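PDB 4CW4: beta-ketoacyl synthase from Pseudomonas aeruginosa, which condenses acetyl-CoA with malonyl-ACP to give beta-acetoacetyl-ACP, the primer that starts fatty acid synthesis. Local coordinates for residues A[127-132]-A[145-150]; A[228-233]-A[323-328]; A[177-182]-A[188-193]. One frame throughout, in Å; residues are numbered along the deposited sequence. Where two conformers were deposited one is given.

Contact 1 (A[127-132]-A[145-150])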
loop_
_atom_site.group_PDB
_atom_site.type_symbol
_atom_site.label_atom_id
_atom_site.label_comp_id
_atom_site.label_asym_id
_atom_site.label_seq_id
_atom_site.Cartn_x
_atom_site.Cartn_y
_atom_site.Cartn_z
ATOM N N LYS A 127 -15.085 32.477 -22.377
ATOM C CA LYS A 127 -14.088 31.674 -21.670
ATOM C C LYS A 127 -14.665 30.391 -21.073
ATOM O O LYS A 127 -13.921 29.497 -20.696
ATOM C CB LYS A 127 -13.389 32.484 -20.569
ATOM C CG LYS A 127 -12.150 33.287 -21.028
ATOM C CD LYS A 127 -11.112 32.467 -21.834
ATOM C CE LYS A 127 -10.705 31.142 -21.170
ATOM N NZ LYS A 127 -10.077 30.176 -22.135
ATOM N N GLN A 128 -15.987 30.301 -20.964
ATOM C CA GLN A 128 -16.617 29.104 -20.403
ATOM C C GLN A 128 -17.104 28.140 -21.474
ATOM O O GLN A 128 -17.638 27.088 -21.160
ATOM C CB GLN A 128 -17.791 29.488 -19.498
ATOM C CG GLN A 128 -17.387 30.251 -18.235
ATOM C CD GLN A 128 -18.519 30.402 -17.236
ATOM O OE1 GLN A 128 -19.702 30.393 -17.598
ATOM N NE2 GLN A 128 -18.159 30.523 -15.958
ATOM N N LEU A 129 -16.947 28.504 -22.745
ATOM C CA LEU A 129 -17.382 27.640 -23.827
ATOM C C LEU A 129 -16.338 26.553 -24.083
ATOM O O LEU A 129 -15.149 26.765 -23.826
ATOM C CB LEU A 129 -17.589 28.457 -25.105
ATOM C CG LEU A 129 -18.724 29.484 -24.992
ATOM C CD1 LEU A 129 -18.893 30.262 -26.260
ATOM C CD2 LEU A 129 -20.065 28.837 -24.617
ATOM N N PRO A 130 -16.778 25.392 -24.603
ATOM C CA PRO A 130 -15.806 24.345 -24.941
ATOM C C PRO A 130 -14.714 24.816 -25.884
ATOM O O PRO A 130 -14.937 25.703 -26.728
ATOM C CB PRO A 130 -16.653 23.272 -25.638
ATOM C CG PRO A 130 -18.051 23.517 -25.177
ATOM C CD PRO A 130 -18.143 25.016 -25.021
ATOM N N GLU A 131 -13.534 24.227 -25.711
ATOM C CA GLU A 131 -12.406 24.452 -26.604
ATOM C C GLU A 131 -11.986 23.127 -27.156
ATOM O O GLU A 131 -11.811 22.179 -26.394
ATOM C CB GLU A 131 -11.232 25.090 -25.883
ATOM C CG GLU A 131 -11.568 26.453 -25.345
ATOM C CD GLU A 131 -10.398 27.099 -24.665
ATOM O OE1 GLU A 131 -9.385 27.381 -25.355
ATOM O OE2 GLU A 131 -10.495 27.301 -23.435
ATOM N N PRO A 132 -11.866 23.024 -28.483
ATOM C CA PRO A 132 -12.247 24.009 -29.496
ATOM C C PRO A 132 -13.765 24.122 -29.481
ATOM O O PRO A 132 -14.452 23.264 -28.925
ATOM C CB PRO A 132 -11.746 23.382 -30.797
ATOM C CG PRO A 132 -11.795 21.926 -30.556
ATOM C CD PRO A 132 -11.437 21.755 -29.091
ATOM N N GLY A 145 -18.902 41.685 -23.253
ATOM C CA GLY A 145 -17.894 40.650 -23.385
ATOM C C GLY A 145 -18.453 39.259 -23.624
ATOM O O GLY A 145 -17.691 38.312 -23.854
ATOM N N GLU A 146 -19.775 39.122 -23.574
ATOM C CA GLU A 146 -20.401 37.815 -23.748
ATOM C C GLU A 146 -20.676 37.544 -25.218
ATOM O O GLU A 146 -20.537 38.432 -26.059
ATOM C CB GLU A 146 -21.690 37.725 -22.940
ATOM C CG GLU A 146 -21.499 38.078 -21.483
ATOM C CD GLU A 146 -22.263 37.161 -20.556
ATOM O OE1 GLU A 146 -23.512 37.212 -20.568
ATOM O OE2 GLU A 146 -21.609 36.393 -19.815
ATOM N N VAL A 147 -21.048 36.303 -25.519
ATOM C CA VAL A 147 -21.408 35.914 -26.879
ATOM C C VAL A 147 -22.764 35.227 -26.888
ATOM O O VAL A 147 -23.206 34.681 -25.878
ATOM C CB VAL A 147 -20.364 34.961 -27.521
ATOM C CG1 VAL A 147 -19.044 35.689 -27.758
ATOM C CG2 VAL A 147 -20.158 33.706 -26.669
ATOM N N LEU A 148 -23.405 35.261 -28.049
ATOM C CA LEU A 148 -24.705 34.631 -28.248
ATOM C C LEU A 148 -24.504 33.290 -28.943
ATOM O O LEU A 148 -24.006 33.228 -30.054
ATOM C CB LEU A 148 -25.604 35.538 -29.081
ATOM C CG LEU A 148 -27.034 35.042 -29.289
ATOM C CD1 LEU A 148 -27.788 34.898 -27.965
ATOM C CD2 LEU A 148 -27.784 35.983 -30.244
ATOM N N VAL A 149 -24.878 32.214 -28.269
ATOM C CA VAL A 149 -24.643 30.869 -28.772
ATOM C C VAL A 149 -25.951 30.209 -29.164
ATOM O O VAL A 149 -26.940 30.328 -28.450
ATOM C CB VAL A 149 -23.999 30.006 -27.677
ATOM C CG1 VAL A 149 -23.667 28.628 -28.205
ATOM C CG2 VAL A 149 -22.754 30.700 -27.149
ATOM N N SER A 150 -25.956 29.518 -30.294
ATOM C CA SER A 150 -27.091 28.681 -30.675
ATOM C C SER A 150 -26.617 27.319 -31.100
ATOM O O SER A 150 -25.573 27.170 -31.720
ATOM C CB SER A 150 -27.921 29.303 -31.800
ATOM O OG SER A 150 -28.475 30.514 -31.364
#
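With CG anti to its carbonyl carbon (chi1 -65°) and a fully extended second torsion, Leu129 reaches from its loop toward strand 147-151, where its CD1 lies over the gap between Val147 and Val149. The two valines are rotated differently about CA-CB. In Val147 CG2 sits between the backbone N and the carbonyl carbon; in Val149 it is CG1 that stands anti to the backbone N (chi1 -176°), and CG2 turns to the leucine. CD1 of Leu129 comes 3.7 Å from CG2 of Val147. The same CD1 is 4.0 Å from CG2 of Val149, a methyl that also has CD2 of Leu129 at 4.1 Å, so one valine methyl meets both branches of the leucine fork. The contact is small and wholly apolar, methyl against methyl, and the backbones stay well apart: CA of Leu129 and CA of Val149 are 9.4 Å from each other.

Within 127-132, a weak charged hydrogen bond of 3.2 Å from Lys127 NZ to Glu131 OE2 spans the loop. Lys108 of the second subunit binds the same OE2 and the carbonyl oxygens of Lys127 and Leu129, while Leu110 of that subunit packs on Leu129. Trp137 and Ile139 also touch Val149.

Two valines spaced two apart present side chains on the same face of the central strand in a three-stranded antiparallel sheet, and a leucine from the loop joining its two outer strands folds over that face: a small antiparallel sheet with its own connecting loop folded over one face, at the dimer contact of an outlying part of the ketosynthase.

Contact 2 (A[228-233]-A[323-328]); sequences SIMSQL and EGYSAM
Met230 and Tyr325 meet where the sulfur of one lies beside the phenol end of the other, SD of Met230 3.6 Å from OH of Tyr325. This is the tight part of the contact, and it holds for the given conformer of Met230; a second was deposited, in which the sulfur may lie differently. Here SD of Met230 is also 4.3 Å from CE2 of Tyr325, and its line to the ring centroid runs 5.3 Å at 69° to the ring normal, an oblique Met-aromatic approach. Bends at chi2 and chi3 fold the Met230 chain so that the sulfur leads toward the ring. CD1 of Ile229 adds a more distant touch, 4.1 Å from Tyr325 OH.

Away from the phenol tip the segments separate quickly: the nearest alpha carbons, those of Met230 and Gly324, are 11.1 Å apart, and the helix reaches the loop through one ring. Glu323 and Ser326, on the same helix, are partly exposed. Phe361 packs edge-to-face with Tyr325, while Phe260 of the second subunit touches both Tyr325 and Met230. Glu314 accepts the backbone N-H groups of Ile229 and Met230 and so holds the loop.

The Tyr325 hydroxyl, buried here without a hydrogen-bond partner in the model, is met by sulfur and methyl instead, consistent with a largely apolar setting for it, near Cys286, the cysteine inferred to be catalytic, whose side chain is about 4 Å from that of Ile229.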
loop_
_atom_site.group_PDB
_atom_site.type_symbol
_atom_site.label_atom_id
_atom_site.label_comp_id
_atom_site.label_asym_id
_atom_site.label_seq_id
_atom_site.Cartn_x
_atom_site.Cartn_y
_atom_site.Cartn_z
ATOM N N SER A 228 -3.448 3.142 4.612
ATOM C CA SER A 228 -4.872 2.898 4.332
ATOM C C SER A 228 -4.940 1.938 3.151
ATOM O O SER A 228 -3.962 1.812 2.402
ATOM C CB SER A 228 -5.584 4.200 3.958
ATOM O OG SER A 228 -5.016 4.771 2.777
ATOM N N ILE A 229 -6.061 1.242 2.973
ATOM C CA ILE A 229 -6.222 0.455 1.750
ATOM C C ILE A 229 -6.836 1.212 0.586
ATOM O O ILE A 229 -6.603 0.838 -0.555
ATOM C CB ILE A 229 -6.980 -0.890 1.921
ATOM C CG1 ILE A 229 -8.465 -0.704 2.262
ATOM C CG2 ILE A 229 -6.262 -1.767 2.937
ATOM C CD1 ILE A 229 -9.231 -2.052 2.272
ATOM N N MET A 230 -7.629 2.252 0.849
ATOM C CA MET A 230 -8.293 2.971 -0.250
ATOM C C MET A 230 -7.446 4.052 -0.913
ATOM O O MET A 230 -7.772 4.472 -2.023
ATOM C CB MET A 230 -9.595 3.630 0.214
ATOM C CG MET A 230 -10.624 2.705 0.852
ATOM S SD MET A 230 -11.195 1.363 -0.209
ATOM C CE MET A 230 -11.818 2.306 -1.568
ATOM N N SER A 231 -6.359 4.460 -0.251
ATOM C CA SER A 231 -5.748 5.790 -0.406
ATOM C C SER A 231 -6.716 6.787 0.242
ATOM O O SER A 231 -7.836 6.419 0.609
ATOM C CB SER A 231 -5.479 6.167 -1.874
ATOM O OG SER A 231 -4.733 5.156 -2.545
ATOM N N GLN A 232 -6.298 8.037 0.410
ATOM C CA GLN A 232 -7.190 9.063 0.940
ATOM C C GLN A 232 -8.005 9.593 -0.232
ATOM O O GLN A 232 -7.467 10.278 -1.106
ATOM C CB GLN A 232 -6.417 10.184 1.647
ATOM C CG GLN A 232 -5.789 9.770 3.001
ATOM C CD GLN A 232 -4.622 8.816 2.830
ATOM O OE1 GLN A 232 -4.670 7.669 3.276
ATOM N NE2 GLN A 232 -3.563 9.295 2.213
ATOM N N LEU A 233 -9.295 9.251 -0.256
ATOM C CA LEU A 233 -10.133 9.469 -1.432
ATOM C C LEU A 233 -11.021 10.695 -1.296
ATOM O O LEU A 233 -11.860 10.942 -2.173
ATOM C CB LEU A 233 -10.990 8.230 -1.719
ATOM C CG LEU A 233 -10.216 6.990 -2.199
ATOM C CD1 LEU A 233 -11.146 5.834 -2.476
ATOM C CD2 LEU A 233 -9.392 7.274 -3.436
ATOM N N GLU A 323 -20.798 3.416 -2.820
ATOM C CA GLU A 323 -21.306 2.849 -4.061
ATOM C C GLU A 323 -20.425 1.731 -4.600
ATOM O O GLU A 323 -20.937 0.744 -5.121
ATOM C CB GLU A 323 -21.540 3.912 -5.131
ATOM C CG GLU A 323 -22.221 3.308 -6.358
ATOM C CD GLU A 323 -22.518 4.271 -7.483
ATOM O OE1 GLU A 323 -22.370 5.496 -7.321
ATOM O OE2 GLU A 323 -22.929 3.778 -8.555
ATOM N N GLY A 324 -19.110 1.881 -4.472
ATOM C CA GLY A 324 -18.172 0.863 -4.954
ATOM C C GLY A 324 -18.357 -0.487 -4.262
ATOM O O GLY A 324 -18.374 -1.539 -4.904
ATOM N N TYR A 325 -18.489 -0.464 -2.939
ATOM C CA TYR A 325 -18.759 -1.692 -2.208
ATOM C C TYR A 325 -20.173 -2.232 -2.443
ATOM O O TYR A 325 -20.369 -3.437 -2.543
ATOM C CB TYR A 325 -18.482 -1.525 -0.719
ATOM C CG TYR A 325 -17.016 -1.535 -0.349
ATOM C CD1 TYR A 325 -16.279 -2.703 -0.393
ATOM C CD2 TYR A 325 -16.377 -0.379 0.049
ATOM C CE1 TYR A 325 -14.936 -2.721 -0.041
ATOM C CE2 TYR A 325 -15.042 -0.384 0.417
ATOM C CZ TYR A 325 -14.322 -1.557 0.354
ATOM O OH TYR A 325 -12.991 -1.577 0.691
ATOM N N SER A 326 -21.147 -1.333 -2.533
ATOM C CA SER A 326 -22.514 -1.728 -2.834
ATOM C C SER A 326 -22.579 -2.444 -4.182
ATOM O O SER A 326 -23.263 -3.452 -4.326
ATOM C CB SER A 326 -23.436 -0.508 -2.835
ATOM O OG SER A 326 -23.506 0.082 -1.552
ATOM N N ALA A 327 -21.844 -1.925 -5.159
ATOM C CA ALA A 327 -21.854 -2.478 -6.517
ATOM C C ALA A 327 -21.407 -3.945 -6.523
ATOM O O ALA A 327 -21.788 -4.709 -7.405
ATOM C CB ALA A 327 -20.974 -1.652 -7.459
ATOM N N MET A 328 -20.608 -4.326 -5.534
ATOM C CA MET A 328 -20.222 -5.716 -5.305
ATOM C C MET A 328 -21.229 -6.516 -4.487
ATOM O O MET A 328 -21.049 -7.716 -4.291
ATOM C CB MET A 328 -18.938 -5.773 -4.495
ATOM C CG MET A 328 -17.811 -4.940 -5.000
ATOM S SD MET A 328 -16.382 -5.122 -3.931
ATOM C CE MET A 328 -15.979 -6.855 -4.160
#

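Contact 3 (A[177-182]-A[188-193])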
loop_
_atom_site.group_PDB
_atom_site.type_symbol
_atom_site.label_atom_id
_atom_site.label_comp_id
_atom_site.label_asym_id
_atom_site.label_seq_id
_atom_site.Cartn_x
_atom_site.Cartn_y
_atom_site.Cartn_z
ATOM N N PHE A 177 -17.242 15.154 17.736
ATOM C CA PHE A 177 -15.798 15.051 17.806
ATOM C C PHE A 177 -15.217 15.264 16.420
ATOM O O PHE A 177 -15.585 14.564 15.476
ATOM C CB PHE A 177 -15.404 13.671 18.332
ATOM C CG PHE A 177 -13.924 13.495 18.511
ATOM C CD1 PHE A 177 -13.213 14.260 19.419
ATOM C CD2 PHE A 177 -13.237 12.573 17.755
ATOM C CE1 PHE A 177 -11.840 14.078 19.592
ATOM C CE2 PHE A 177 -11.876 12.393 17.908
ATOM C CZ PHE A 177 -11.181 13.142 18.818
ATOM N N GLU A 178 -14.325 16.234 16.296
ATOM C CA GLU A 178 -13.772 16.614 14.995
ATOM C C GLU A 178 -12.253 16.663 15.046
ATOM O O GLU A 178 -11.683 17.653 15.511
ATOM C CB GLU A 178 -14.310 17.977 14.552
ATOM C CG GLU A 178 -15.820 18.008 14.296
ATOM C CD GLU A 178 -16.206 17.535 12.909
ATOM O OE1 GLU A 178 -15.348 16.959 12.193
ATOM O OE2 GLU A 178 -17.382 17.748 12.529
ATOM N N PRO A 179 -11.584 15.604 14.546
ATOM C CA PRO A 179 -10.121 15.562 14.624
ATOM C C PRO A 179 -9.445 16.782 14.007
ATOM O O PRO A 179 -8.439 17.245 14.533
ATOM C CB PRO A 179 -9.771 14.298 13.850
ATOM C CG PRO A 179 -10.953 13.421 14.017
ATOM C CD PRO A 179 -12.126 14.366 13.955
ATOM N N GLY A 180 -10.006 17.313 12.925
ATOM C CA GLY A 180 -9.411 18.444 12.252
ATOM C C GLY A 180 -9.324 19.720 13.068
ATOM O O GLY A 180 -8.504 20.588 12.760
ATOM N N GLU A 181 -10.166 19.850 14.092
ATOM C CA GLU A 181 -10.166 21.039 14.942
ATOM C C GLU A 181 -9.062 21.001 15.989
ATOM O O GLU A 181 -8.809 21.994 16.678
ATOM C CB GLU A 181 -11.516 21.188 15.649
ATOM C CG GLU A 181 -12.682 21.364 14.698
ATOM C CD GLU A 181 -14.023 21.429 15.418
ATOM O OE1 GLU A 181 -14.072 21.166 16.647
ATOM O OE2 GLU A 181 -15.028 21.736 14.747
ATOM N N LEU A 182 -8.394 19.861 16.113
ATOM C CA LEU A 182 -7.459 19.674 17.218
ATOM C C LEU A 182 -6.021 20.080 16.936
ATOM O O LEU A 182 -5.188 20.071 17.860
ATOM C CB LEU A 182 -7.491 18.219 17.656
ATOM C CG LEU A 182 -8.847 17.670 18.110
ATOM C CD1 LEU A 182 -8.694 16.196 18.398
ATOM C CD2 LEU A 182 -9.369 18.394 19.332
ATOM N N HIS A 188 -5.441 18.824 4.898
ATOM C CA HIS A 188 -5.224 17.404 5.131
ATOM C C HIS A 188 -6.490 16.584 4.894
ATOM O O HIS A 188 -7.545 16.912 5.442
ATOM C CB HIS A 188 -4.784 17.186 6.568
ATOM C CG HIS A 188 -3.453 17.771 6.882
ATOM N ND1 HIS A 188 -2.979 17.874 8.170
ATOM C CD2 HIS A 188 -2.498 18.300 6.081
ATOM C CE1 HIS A 188 -1.777 18.422 8.148
ATOM N NE2 HIS A 188 -1.465 18.698 6.893
ATOM N N PRO A 189 -6.386 15.491 4.120
ATOM C CA PRO A 189 -7.485 14.523 4.105
ATOM C C PRO A 189 -7.853 14.029 5.506
ATOM O O PRO A 189 -6.996 13.977 6.421
ATOM C CB PRO A 189 -6.927 13.366 3.286
ATOM C CG PRO A 189 -5.888 13.969 2.423
ATOM C CD PRO A 189 -5.269 15.043 3.273
ATOM N N ARG A 190 -9.113 13.641 5.669
ATOM C CA ARG A 190 -9.622 13.190 6.969
ATOM C C ARG A 190 -8.797 12.028 7.529
ATOM O O ARG A 190 -8.530 12.000 8.723
ATOM C CB ARG A 190 -11.087 12.793 6.846
ATOM C CG ARG A 190 -11.725 12.356 8.163
ATOM C CD ARG A 190 -13.224 12.243 8.010
ATOM N NE ARG A 190 -13.875 11.754 9.219
ATOM C CZ ARG A 190 -14.210 12.519 10.252
ATOM N NH1 ARG A 190 -13.946 13.818 10.241
ATOM N NH2 ARG A 190 -14.811 11.986 11.302
ATOM N N GLY A 191 -8.360 11.110 6.673
ATOM C CA GLY A 191 -7.560 9.987 7.146
ATOM C C GLY A 191 -6.230 10.416 7.744
ATOM O O GLY A 191 -5.712 9.761 8.634
ATOM N N LEU A 192 -5.675 11.519 7.247
ATOM C CA LEU A 192 -4.428 12.023 7.788
ATOM C C LEU A 192 -4.663 12.740 9.104
ATOM O O LEU A 192 -3.864 12.595 10.019
ATOM C CB LEU A 192 -3.693 12.905 6.785
ATOM C CG LEU A 192 -3.336 12.217 5.461
ATOM C CD1 LEU A 192 -2.287 13.040 4.705
ATOM C CD2 LEU A 192 -2.863 10.762 5.640
ATOM N N GLN A 193 -5.752 13.507 9.204
ATOM C CA GLN A 193 -6.139 14.114 10.470
ATOM C C GLN A 193 -6.298 13.036 11.542
ATOM O O GLN A 193 -5.803 13.182 12.653
ATOM C CB GLN A 193 -7.454 14.869 10.312
ATOM C CG GLN A 193 -7.420 15.987 9.272
ATOM C CD GLN A 193 -8.772 16.572 9.020
ATOM O OE1 GLN A 193 -9.749 16.232 9.672
ATOM N NE2 GLN A 193 -8.833 17.473 8.087
HETATM O O HOH W 1 -16.093 13.661 13.112
HETATM O O HOH W 2 -12.498 16.800 11.486
#
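Gln193 packs on Pro179 with its CB and on Gly180 with its amide end. CB of Gln193 starts the contact, 4.3 Å from CB of Pro179. With CG anti to the carbonyl carbon (chi1 -59°) and the chain extended beyond it, the next atoms cross the 3-10 turn toward Gly180: CG of Gln193 lies 4.3 Å from CA of Gly180, and CD of Gln193 closes to 3.8 Å from CA of Gly180. At the tip OE1 of Gln193 comes to 3.4 Å from Gly180 CA, an approach onto bare backbone that glycine permits. The same OE1 is near the Gly180 N-H as well, but the angle is too poor for a bond. A water bridges instead: it accepts from Gly180 N at 2.9 Å, donates to Glu178 OE1, and donates weakly to Gln193 OE1. NE2 of Gln193 turns back along its own segment to give a weak, bent hydrogen bond to His188 O (3.0 Å, 123° at the hydrogen).

Arg190, about one turn earlier, extends in a different direction, to the Glu178 end of the turn. Its NH1 stays 4.0 Å from Glu178 OE1, a long ion pair with carboxylate and guanidinium planes 86° apart, while NE makes the stronger salt bridge to Glu365. A second water, at the guanidinium edge and in its plane, links NH2 to the carbonyl oxygen of Phe177.

Pro189 is the N-cap, its carbonyl accepting from both Leu192 N and Gln193 N. The arrangement is the start of helix 190-204 in the N-terminal beta-ketoacyl synthase domain, of the thiolase-like superfamily, its first turn packed against the preceding 3-10 turn.

From the N terminus the contacts follow in series, none enclosing or crossing another. Contact 1 closes a short loop within the outlying three-stranded sheet. Contact 3 comes next, folding the chain before helix 190-204 back on that helix's first turn. Contact 2 then closes the longest loop, running from just after strand 222-225 to helix 319-327 and taking in Cys286. Contacts 2 and 3 join directly: Gln232 CB packs 3.6 Å from Pro189 CB, tying the loop after strand 222-225, which lies near Cys286, to the start of helix 190-204. Contact 1 is separate, its nearest atoms about 25 Å from contact 2, yet both meet the second subunit.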